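Local coordinates for protein aminotransferase (Psychrobacter arcticus 273-4, PDB 3IF2) that binds pyridoxal 5'-phosphate and probably uses it to transfer amino groups, perhaps between valine and pyruvate, at residues A[94-99]-A[270-275]; A[250-255]-A[323-328]. One frame throughout, in Å; residues are numbered along the deposited sequence.

Contact 1 of 2, residues A[94-99]-A[270-275]; sequences GFFNRH and LCFSLS. With PLP (pyridoxal-5'-phosphate), chain C.
Phe96 and Phe272 meet ring to ring and come from opposite directions. The two planes lie at 34°, so the pair is oblique, with centroids 5.1 Å apart. The Phe272 side chain leaves the strand with CG anti to the carbonyl carbon (chi1 -50°), which sends the ring from CB toward the helix. The contact begins only at the ring carbons past CG: CD1 is 4.2 Å from Phe96 CZ and CE1 is 3.8 Å from the same atom. On the other branch, CE2 is 4.1 Å from Phe96 CE1. At the tip, CZ lies 3.8 Å from Phe96 CZ. Phe96 CZ lies over one face of the Phe272 ring, toward its rim. With an alanine in place of Phe272, the end of the Phe96 ring would probably lose the face it rests on, and a gap would open between helix and sheet. The next residues hold the cofactor phosphate. Ser273 OG donates a hydrogen bond to PLP O2P (2.5 Å) and accepts one from Ser275 N in an ST turn. Ser275 OG donates one to PLP O3P (2.6 Å). Strand 268-273 lies in the mixed sheet of the cofactor-binding domain, between parallel 242-245 and antiparallel 285-288. Helix 86-100 packs on it, with Phe96 also touching Val288 of strand 285-288.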
ATOM      1  N   GLY A  94       1.169 -19.821  15.056  1.00 34.64           N
ATOM      2  CA  GLY A  94       1.197 -20.382  16.412  1.00 33.65           C
ATOM      3  C   GLY A  94       0.023 -19.922  17.264  1.00 33.99           C
ATOM      4  O   GLY A  94      -0.683 -20.742  17.863  1.00 33.94           O
ATOM      5  N   PHE A  95      -0.193 -18.607  17.272  1.00 34.40           N
ATOM      6  CA  PHE A  95      -1.284 -17.932  18.006  1.00 34.84           C
ATOM      7  C   PHE A  95      -2.701 -18.444  17.662  1.00 36.26           C
ATOM      8  O   PHE A  95      -3.466 -18.798  18.581  1.00 36.64           O
ATOM      9  CB  PHE A  95      -1.191 -16.418  17.760  1.00 34.93           C
ATOM     10  CG  PHE A  95      -2.235 -15.604  18.463  1.00 34.74           C
ATOM     11  CD1 PHE A  95      -3.452 -15.326  17.837  1.00 35.01           C
ATOM     12  CD2 PHE A  95      -2.000 -15.098  19.739  1.00 34.17           C
ATOM     13  CE1 PHE A  95      -4.428 -14.585  18.476  1.00 34.88           C
ATOM     14  CE2 PHE A  95      -2.962 -14.347  20.391  1.00 34.50           C
ATOM     15  CZ  PHE A  95      -4.190 -14.098  19.761  1.00 34.90           C
ATOM     16  N   PHE A  96      -3.054 -18.470  16.369  1.00 36.07           N
ATOM     17  CA  PHE A  96      -4.362 -18.988  15.958  1.00 36.05           C
ATOM     18  C   PHE A  96      -4.522 -20.486  16.248  1.00 36.99           C
ATOM     19  O   PHE A  96      -5.612 -20.921  16.669  1.00 38.01           O
ATOM     20  CB  PHE A  96      -4.672 -18.681  14.493  1.00 36.06           C
ATOM     21  CG  PHE A  96      -4.912 -17.215  14.218  1.00 35.24           C
ATOM     22  CD1 PHE A  96      -5.981 -16.551  14.811  1.00 34.60           C
ATOM     23  CD2 PHE A  96      -4.097 -16.503  13.340  1.00 34.55           C
ATOM     24  CE1 PHE A  96      -6.209 -15.199  14.565  1.00 34.60           C
ATOM     25  CE2 PHE A  96      -4.336 -15.158  13.086  1.00 34.51           C
ATOM     26  CZ  PHE A  96      -5.393 -14.506  13.693  1.00 33.96           C
ATOM     27  N   ASN A  97      -3.457 -21.259  16.033  1.00 36.88           N
ATOM     28  CA  ASN A  97      -3.471 -22.707  16.331  1.00 37.92           C
ATOM     29  C   ASN A  97      -3.599 -23.010  17.840  1.00 38.78           C
ATOM     30  O   ASN A  97      -4.268 -23.964  18.202  1.00 38.76           O
ATOM     31  CB  ASN A  97      -2.245 -23.430  15.714  1.00 37.40           C
ATOM     32  CG  ASN A  97      -2.321 -23.549  14.193  1.00 36.97           C
ATOM     33  OD1 ASN A  97      -3.393 -23.517  13.602  1.00 37.35           O
ATOM     34  ND2 ASN A  97      -1.179 -23.711  13.562  1.00 36.79           N
ATOM     35  N   ARG A  98      -2.950 -22.203  18.693  1.00 40.49           N
ATOM     36  CA  ARG A  98      -3.076 -22.298  20.172  1.00 40.71           C
ATOM     37  C   ARG A  98      -4.501 -22.049  20.618  1.00 41.01           C
ATOM     38  O   ARG A  98      -5.041 -22.795  21.424  1.00 41.90           O
ATOM     39  CB  ARG A  98      -2.246 -21.220  20.919  1.00 40.80           C
ATOM     40  CG  ARG A  98      -0.768 -21.475  21.101  1.00 40.74           C
ATOM     41  CD  ARG A  98      -0.151 -20.594  22.232  1.00 40.21           C
ATOM     42  NE  ARG A  98      -0.195 -19.134  22.046  1.00 39.24           N
ATOM     43  CZ  ARG A  98       0.608 -18.420  21.241  1.00 38.74           C
ATOM     44  NH1 ARG A  98       1.499 -19.001  20.418  1.00 38.01           N
ATOM     45  NH2 ARG A  98       0.484 -17.090  21.211  1.00 39.04           N
ATOM     46  N   HIS A  99      -5.073 -20.960  20.115  1.00 41.32           N
ATOM     47  CA  HIS A  99      -6.394 -20.506  20.533  1.00 42.14           C
ATOM     48  C   HIS A  99      -7.619 -21.110  19.816  1.00 42.66           C
ATOM     49  O   HIS A  99      -8.704 -21.113  20.412  1.00 42.42           O
ATOM     50  CB  HIS A  99      -6.443 -18.967  20.482  1.00 42.02           C
ATOM     51  CG  HIS A  99      -5.519 -18.311  21.460  1.00 42.32           C
ATOM     52  ND1 HIS A  99      -5.690 -18.424  22.821  1.00 42.61           N
ATOM     53  CD2 HIS A  99      -4.430 -17.529  21.282  1.00 42.40           C
ATOM     54  CE1 HIS A  99      -4.745 -17.745  23.440  1.00 42.17           C
ATOM     55  NE2 HIS A  99      -3.964 -17.198  22.528  1.00 42.48           N
ATOM     56  N   LEU A 270     -10.784 -14.575   6.474  1.00 37.20           N
ATOM     57  CA  LEU A 270     -10.853 -13.737   7.693  1.00 37.25           C
ATOM     58  C   LEU A 270      -9.843 -12.616   7.599  1.00 35.94           C
ATOM     59  O   LEU A 270      -8.649 -12.883   7.456  1.00 35.29           O
ATOM     60  CB  LEU A 270     -10.553 -14.543   8.967  1.00 38.80           C
ATOM     61  CG  LEU A 270     -11.568 -15.460   9.614  1.00 39.98           C
ATOM     62  CD1 LEU A 270     -10.929 -16.081  10.834  1.00 40.71           C
ATOM     63  CD2 LEU A 270     -12.801 -14.671  10.015  1.00 41.34           C
ATOM     64  N   CYS A 271     -10.316 -11.378   7.686  1.00 35.78           N
ATOM     65  CA  CYS A 271      -9.457 -10.196   7.641  1.00 35.70           C
ATOM     66  C   CYS A 271      -9.366  -9.601   9.041  1.00 36.45           C
ATOM     67  O   CYS A 271     -10.399  -9.416   9.712  1.00 36.51           O
ATOM     68  CB  CYS A 271     -10.020  -9.155   6.691  1.00 36.12           C
ATOM     69  SG  CYS A 271     -10.184  -9.723   4.981  1.00 36.48           S
ATOM     70  N   PHE A 272      -8.130  -9.371   9.499  1.00 36.42           N
ATOM     71  CA  PHE A 272      -7.852  -8.708  10.776  1.00 35.97           C
ATOM     72  C   PHE A 272      -7.023  -7.472  10.473  1.00 35.10           C
ATOM     73  O   PHE A 272      -6.569  -7.264   9.341  1.00 35.18           O
ATOM     74  CB  PHE A 272      -7.084  -9.599  11.746  1.00 37.16           C
ATOM     75  CG  PHE A 272      -7.677 -10.958  11.936  1.00 38.08           C
ATOM     76  CD1 PHE A 272      -7.384 -11.980  11.032  1.00 38.12           C
ATOM     77  CD2 PHE A 272      -8.511 -11.232  13.031  1.00 38.84           C
ATOM     78  CE1 PHE A 272      -7.920 -13.248  11.199  1.00 38.47           C
ATOM     79  CE2 PHE A 272      -9.050 -12.503  13.214  1.00 38.86           C
ATOM     80  CZ  PHE A 272      -8.750 -13.519  12.299  1.00 39.12           C
ATOM     81  N   SER A 273      -6.838  -6.650  11.493  1.00 34.93           N
ATOM     82  CA  SER A 273      -6.064  -5.422  11.380  1.00 34.39           C
ATOM     83  C   SER A 273      -5.436  -5.062  12.722  1.00 34.87           C
ATOM     84  O   SER A 273      -5.962  -5.453  13.772  1.00 34.29           O
ATOM     85  CB  SER A 273      -6.983  -4.292  10.944  1.00 33.54           C
ATOM     86  OG  SER A 273      -6.283  -3.099  10.711  1.00 32.93           O
ATOM     87  N   LEU A 274      -4.304  -4.349  12.655  1.00 35.65           N
ATOM     88  CA  LEU A 274      -3.636  -3.776  13.835  1.00 36.35           C
ATOM     89  C   LEU A 274      -4.081  -2.319  14.074  1.00 36.88           C
ATOM     90  O   LEU A 274      -3.657  -1.692  15.047  1.00 36.67           O
ATOM     91  CB  LEU A 274      -2.110  -3.838  13.696  1.00 35.51           C
ATOM     92  CG  LEU A 274      -1.421  -5.199  13.598  1.00 35.22           C
ATOM     93  CD1 LEU A 274       0.128  -5.000  13.586  1.00 34.64           C
ATOM     94  CD2 LEU A 274      -1.858  -6.088  14.745  1.00 34.43           C
ATOM     95  N   SER A 275      -4.948  -1.786  13.212  1.00 37.72           N
ATOM     96  CA  SER A 275      -5.404  -0.391  13.332  1.00 37.68           C
ATOM     97  C   SER A 275      -6.222  -0.115  14.592  1.00 37.14           C
ATOM     98  O   SER A 275      -5.945   0.836  15.333  1.00 37.00           O
ATOM     99  CB  SER A 275      -6.213   0.012  12.097  1.00 36.88           C
ATOM    100  OG  SER A 275      -5.422  -0.103  10.944  1.00 35.47           O
TER
HETATM  101  N1  PLP C 500     -13.029  -2.608   8.486  1.00 49.48           N
HETATM  102  C2  PLP C 500     -13.885  -1.773   9.172  1.00 50.57           C
HETATM  103  C2A PLP C 500     -15.203  -2.332   9.604  1.00 50.11           C
HETATM  104  C3  PLP C 500     -13.493  -0.445   9.455  1.00 51.41           C
HETATM  105  O3  PLP C 500     -14.310   0.418  10.137  1.00 50.06           O
HETATM  106  C4  PLP C 500     -12.236   0.029   9.010  1.00 52.20           C
HETATM  107  C4A PLP C 500     -11.986   1.530   9.099  1.00 53.42           C
HETATM  108  O4A PLP C 500     -10.936   1.986   9.568  1.00 54.71           O
HETATM  109  C5  PLP C 500     -11.369  -0.862   8.295  1.00 50.64           C
HETATM  110  C6  PLP C 500     -11.804  -2.179   8.054  1.00 49.70           C
HETATM  111  C5A PLP C 500      -9.998  -0.441   7.728  1.00 48.52           C
HETATM  112  O4P PLP C 500      -8.934  -0.580   8.646  1.00 45.22           O
HETATM  113  P   PLP C 500      -7.408  -0.499   8.155  1.00 40.81           P
HETATM  114  O1P PLP C 500      -7.092  -0.303   6.692  1.00 40.33           O
HETATM  115  O2P PLP C 500      -6.894  -1.831   8.586  1.00 40.66           O
HETATM  116  O3P PLP C 500      -6.823   0.626   8.914  1.00 38.75           O

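Contact 2 of 2, residues A[250-255]-A[323-328]; sequences MPFPNI and DRIKQL
The Phe252 ring carries the methyl CD1 of Ile325 on one face, almost exactly over its centre. CD1 stands 3.7 Å from the ring centroid and only 9° off the ring normal. This is a CH-pi contact. It joins a loop of the class I/II aminotransferase fold to the start of the long helix 324-351. The loop runs from strand 242-245 to strand 268-273. Near the rim of the ring, Ile325 CG2 reaches Phe252 CD2 at 4.1 Å. Ile325 CG1 lies 4.1 Å from Phe252 CG, toward the root of the ring. The isoleucine thus covers the face with its tip and the CB end of the ring with its shoulder.

Ile325 has CG1 anti to the backbone N (chi1 -162°) and CD1 extended beyond it, which carries the terminal methyl to the ring.

Two cis peptide bonds, before Pro251 and before Pro253, bracket Phe252 and shape the loop. Pro251 also packs on Phe95 and Tyr100 of helix 86-100. Further along, Ile255 touches Ile333 and Tyr337, so the loop follows the long helix for more than two turns. The helix has its own ties on another side: Arg324 forms a salt bridge with Glu54, and Leu328 packs on helix 46-60.

The contact is apolar and has no hydrogen bond across it. Lys326 adds a looser touch at the border. Its chain is extended through CE. The part that meets the loop is the aliphatic stem: Lys326 CG lies 4.3 Å from the carbonyl oxygen O of Pro251.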
HETATM    1  N   MSE A 250     -12.898 -10.288  17.270  1.00 41.06           N
HETATM    2  CA  MSE A 250     -12.032 -11.253  17.944  1.00 41.99           C
HETATM    3  C   MSE A 250     -10.888 -11.681  17.030  1.00 43.14           C
HETATM    4  O   MSE A 250     -11.026 -11.601  15.785  1.00 44.57           O
HETATM    5  CB  MSE A 250     -12.807 -12.517  18.294  1.00 41.80           C
HETATM    6  CG  MSE A 250     -13.975 -12.314  19.215  1.00 41.78           C
HETATM    7 SE   MSE A 250     -15.293 -13.664  18.906  0.75 41.04          SE
HETATM    8  CE  MSE A 250     -15.761 -13.178  17.044  1.00 38.59           C
ATOM      9  N   PRO A 251      -9.740 -12.081  17.622  1.00 42.75           N
ATOM     10  CA  PRO A 251      -9.355 -12.075  19.052  1.00 41.98           C
ATOM     11  C   PRO A 251      -8.783 -10.712  19.532  1.00 40.48           C
ATOM     12  O   PRO A 251      -8.638 -10.513  20.729  1.00 40.48           O
ATOM     13  CB  PRO A 251      -8.272 -13.149  19.126  1.00 42.92           C
ATOM     14  CG  PRO A 251      -7.686 -13.196  17.712  1.00 43.10           C
ATOM     15  CD  PRO A 251      -8.661 -12.608  16.760  1.00 43.02           C
ATOM     16  N   PHE A 252      -8.396  -9.840  18.603  1.00 39.22           N
ATOM     17  CA  PHE A 252      -7.926  -8.479  18.887  1.00 38.59           C
ATOM     18  C   PHE A 252      -8.482  -7.579  17.796  1.00 37.31           C
ATOM     19  O   PHE A 252      -8.486  -7.980  16.655  1.00 37.20           O
ATOM     20  CB  PHE A 252      -6.377  -8.377  18.942  1.00 39.01           C
ATOM     21  CG  PHE A 252      -5.653  -9.000  17.755  1.00 38.67           C
ATOM     22  CD1 PHE A 252      -5.465  -8.292  16.570  1.00 38.15           C
ATOM     23  CD2 PHE A 252      -5.131 -10.285  17.847  1.00 38.61           C
ATOM     24  CE1 PHE A 252      -4.813  -8.875  15.468  1.00 38.23           C
ATOM     25  CE2 PHE A 252      -4.457 -10.870  16.744  1.00 39.07           C
ATOM     26  CZ  PHE A 252      -4.307 -10.157  15.554  1.00 38.26           C
ATOM     27  N   PRO A 253      -8.967  -6.374  18.134  1.00 36.70           N
ATOM     28  CA  PRO A 253      -9.048  -5.725  19.442  1.00 36.02           C
ATOM     29  C   PRO A 253     -10.175  -6.223  20.345  1.00 34.39           C
ATOM     30  O   PRO A 253     -10.293  -5.718  21.450  1.00 32.98           O
ATOM     31  CB  PRO A 253      -9.229  -4.246  19.081  1.00 36.32           C
ATOM     32  CG  PRO A 253     -10.043  -4.291  17.847  1.00 36.68           C
ATOM     33  CD  PRO A 253      -9.678  -5.579  17.122  1.00 36.84           C
ATOM     34  N   ASN A 254     -10.983  -7.179  19.873  1.00 34.57           N
ATOM     35  CA  ASN A 254     -12.051  -7.836  20.648  1.00 34.21           C
ATOM     36  C   ASN A 254     -13.027  -6.826  21.221  1.00 33.48           C
ATOM     37  O   ASN A 254     -13.388  -6.912  22.388  1.00 31.98           O
ATOM     38  CB  ASN A 254     -11.414  -8.712  21.746  1.00 34.96           C
ATOM     39  CG  ASN A 254     -12.413  -9.701  22.420  1.00 36.07           C
ATOM     40  OD1 ASN A 254     -13.244 -10.343  21.761  1.00 36.42           O
ATOM     41  ND2 ASN A 254     -12.293  -9.833  23.741  1.00 35.32           N
ATOM     42  N   ILE A 255     -13.416  -5.839  20.408  1.00 33.79           N
ATOM     43  CA  ILE A 255     -14.368  -4.794  20.829  1.00 35.24           C
ATOM     44  C   ILE A 255     -15.780  -5.335  20.503  1.00 37.53           C
ATOM     45  O   ILE A 255     -16.458  -4.819  19.620  1.00 37.99           O
ATOM     46  CB  ILE A 255     -14.080  -3.417  20.149  1.00 34.57           C
ATOM     47  CG1 ILE A 255     -12.619  -2.990  20.343  1.00 34.05           C
ATOM     48  CG2 ILE A 255     -15.040  -2.338  20.697  1.00 34.59           C
ATOM     49  CD1 ILE A 255     -12.198  -1.773  19.563  1.00 32.92           C
ATOM     50  N   ASP A 323       0.861 -13.756  23.946  1.00 34.47           N
ATOM     51  CA  ASP A 323      -0.564 -13.429  24.148  1.00 35.72           C
ATOM     52  C   ASP A 323      -0.883 -12.064  24.790  1.00 35.79           C
ATOM     53  O   ASP A 323      -2.051 -11.811  25.092  1.00 36.14           O
ATOM     54  CB  ASP A 323      -1.322 -14.565  24.884  1.00 36.90           C
ATOM     55  CG  ASP A 323      -1.458 -15.844  24.052  1.00 38.63           C
ATOM     56  OD1 ASP A 323      -1.296 -15.817  22.809  1.00 38.94           O
ATOM     57  OD2 ASP A 323      -1.759 -16.907  24.656  1.00 40.53           O
ATOM     58  N   ARG A 324       0.092 -11.163  24.945  1.00 36.19           N
ATOM     59  CA  ARG A 324      -0.202  -9.844  25.533  1.00 37.75           C
ATOM     60  C   ARG A 324      -1.112  -9.013  24.639  1.00 37.70           C
ATOM     61  O   ARG A 324      -1.793  -8.139  25.155  1.00 37.42           O
ATOM     62  CB  ARG A 324       1.052  -9.049  25.941  1.00 39.31           C
ATOM     63  CG  ARG A 324       1.767  -9.605  27.174  1.00 41.13           C
ATOM     64  CD  ARG A 324       2.899  -8.700  27.643  1.00 42.88           C
ATOM     65  NE  ARG A 324       2.384  -7.551  28.405  1.00 45.22           N
ATOM     66  CZ  ARG A 324       3.128  -6.582  28.965  1.00 45.96           C
ATOM     67  NH1 ARG A 324       4.472  -6.553  28.836  1.00 45.80           N
ATOM     68  NH2 ARG A 324       2.510  -5.604  29.650  1.00 45.69           N
ATOM     69  N   ILE A 325      -1.129  -9.286  23.321  1.00 38.10           N
ATOM     70  CA  ILE A 325      -2.050  -8.616  22.379  1.00 37.81           C
ATOM     71  C   ILE A 325      -3.523  -8.896  22.779  1.00 37.82           C
ATOM     72  O   ILE A 325      -4.356  -7.987  22.749  1.00 37.70           O
ATOM     73  CB  ILE A 325      -1.718  -8.965  20.867  1.00 37.46           C
ATOM     74  CG1 ILE A 325      -2.360  -7.952  19.913  1.00 37.55           C
ATOM     75  CG2 ILE A 325      -2.080 -10.399  20.518  1.00 37.31           C
ATOM     76  CD1 ILE A 325      -2.025  -8.169  18.422  1.00 37.85           C
ATOM     77  N   LYS A 326      -3.799 -10.132  23.206  1.00 38.08           N
ATOM     78  CA  LYS A 326      -5.115 -10.564  23.681  1.00 38.65           C
ATOM     79  C   LYS A 326      -5.460  -9.934  25.051  1.00 38.79           C
ATOM     80  O   LYS A 326      -6.586  -9.454  25.252  1.00 37.91           O
ATOM     81  CB  LYS A 326      -5.157 -12.099  23.759  1.00 39.87           C
ATOM     82  CG  LYS A 326      -6.543 -12.699  23.825  1.00 41.69           C
ATOM     83  CD  LYS A 326      -6.509 -14.244  23.776  1.00 42.98           C
ATOM     84  CE  LYS A 326      -7.902 -14.863  23.558  1.00 43.61           C
ATOM     85  NZ  LYS A 326      -8.913 -14.360  24.532  1.00 44.13           N
ATOM     86  N   GLN A 327      -4.492  -9.910  25.973  1.00 39.23           N
ATOM     87  CA  GLN A 327      -4.695  -9.318  27.311  1.00 40.45           C
ATOM     88  C   GLN A 327      -4.923  -7.818  27.226  1.00 39.06           C
ATOM     89  O   GLN A 327      -5.793  -7.276  27.920  1.00 39.63           O
ATOM     90  CB  GLN A 327      -3.540  -9.607  28.255  1.00 43.16           C
ATOM     91  CG  GLN A 327      -3.288 -11.084  28.483  1.00 45.93           C
ATOM     92  CD  GLN A 327      -2.194 -11.313  29.502  1.00 48.63           C
ATOM     93  OE1 GLN A 327      -2.412 -11.100  30.712  1.00 50.23           O
ATOM     94  NE2 GLN A 327      -1.000 -11.746  29.027  1.00 49.92           N
ATOM     95  N   LEU A 328      -4.156  -7.163  26.364  1.00 36.80           N
ATOM     96  CA  LEU A 328      -4.327  -5.752  26.075  1.00 36.67           C
ATOM     97  C   LEU A 328      -5.770  -5.457  25.552  1.00 36.69           C
ATOM     98  O   LEU A 328      -6.413  -4.496  25.965  1.00 36.68           O
ATOM     99  CB  LEU A 328      -3.312  -5.345  25.011  1.00 37.22           C
ATOM    100  CG  LEU A 328      -3.253  -3.907  24.545  1.00 37.95           C
ATOM    101  CD1 LEU A 328      -2.773  -3.083  25.733  1.00 38.44           C
ATOM    102  CD2 LEU A 328      -2.337  -3.759  23.335  1.00 38.14           C
TER

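Contacts 1 and 2 are neighbours, with centres about 9 Å apart, and their segments alternate along the chain. Asp323 ties them together. Its OD1 makes a salt bridge with Arg98 NH2 at 2.7 Å and a probable hydrogen bond with His99 NE2 at 3.0 Å. One carboxylate oxygen thus joins helix 86-100 to the start of helix 324-351. On the sheet side, Phe272 CE2 packs 3.4 Å from Met250 O. Contact 1 reaches the cofactor directly through Ser273 and Ser275. Contact 2 is farther from the cofactor: the nearest atoms of Phe252 are about 7 Å from the Ser273 side chain and about 10 Å from PLP.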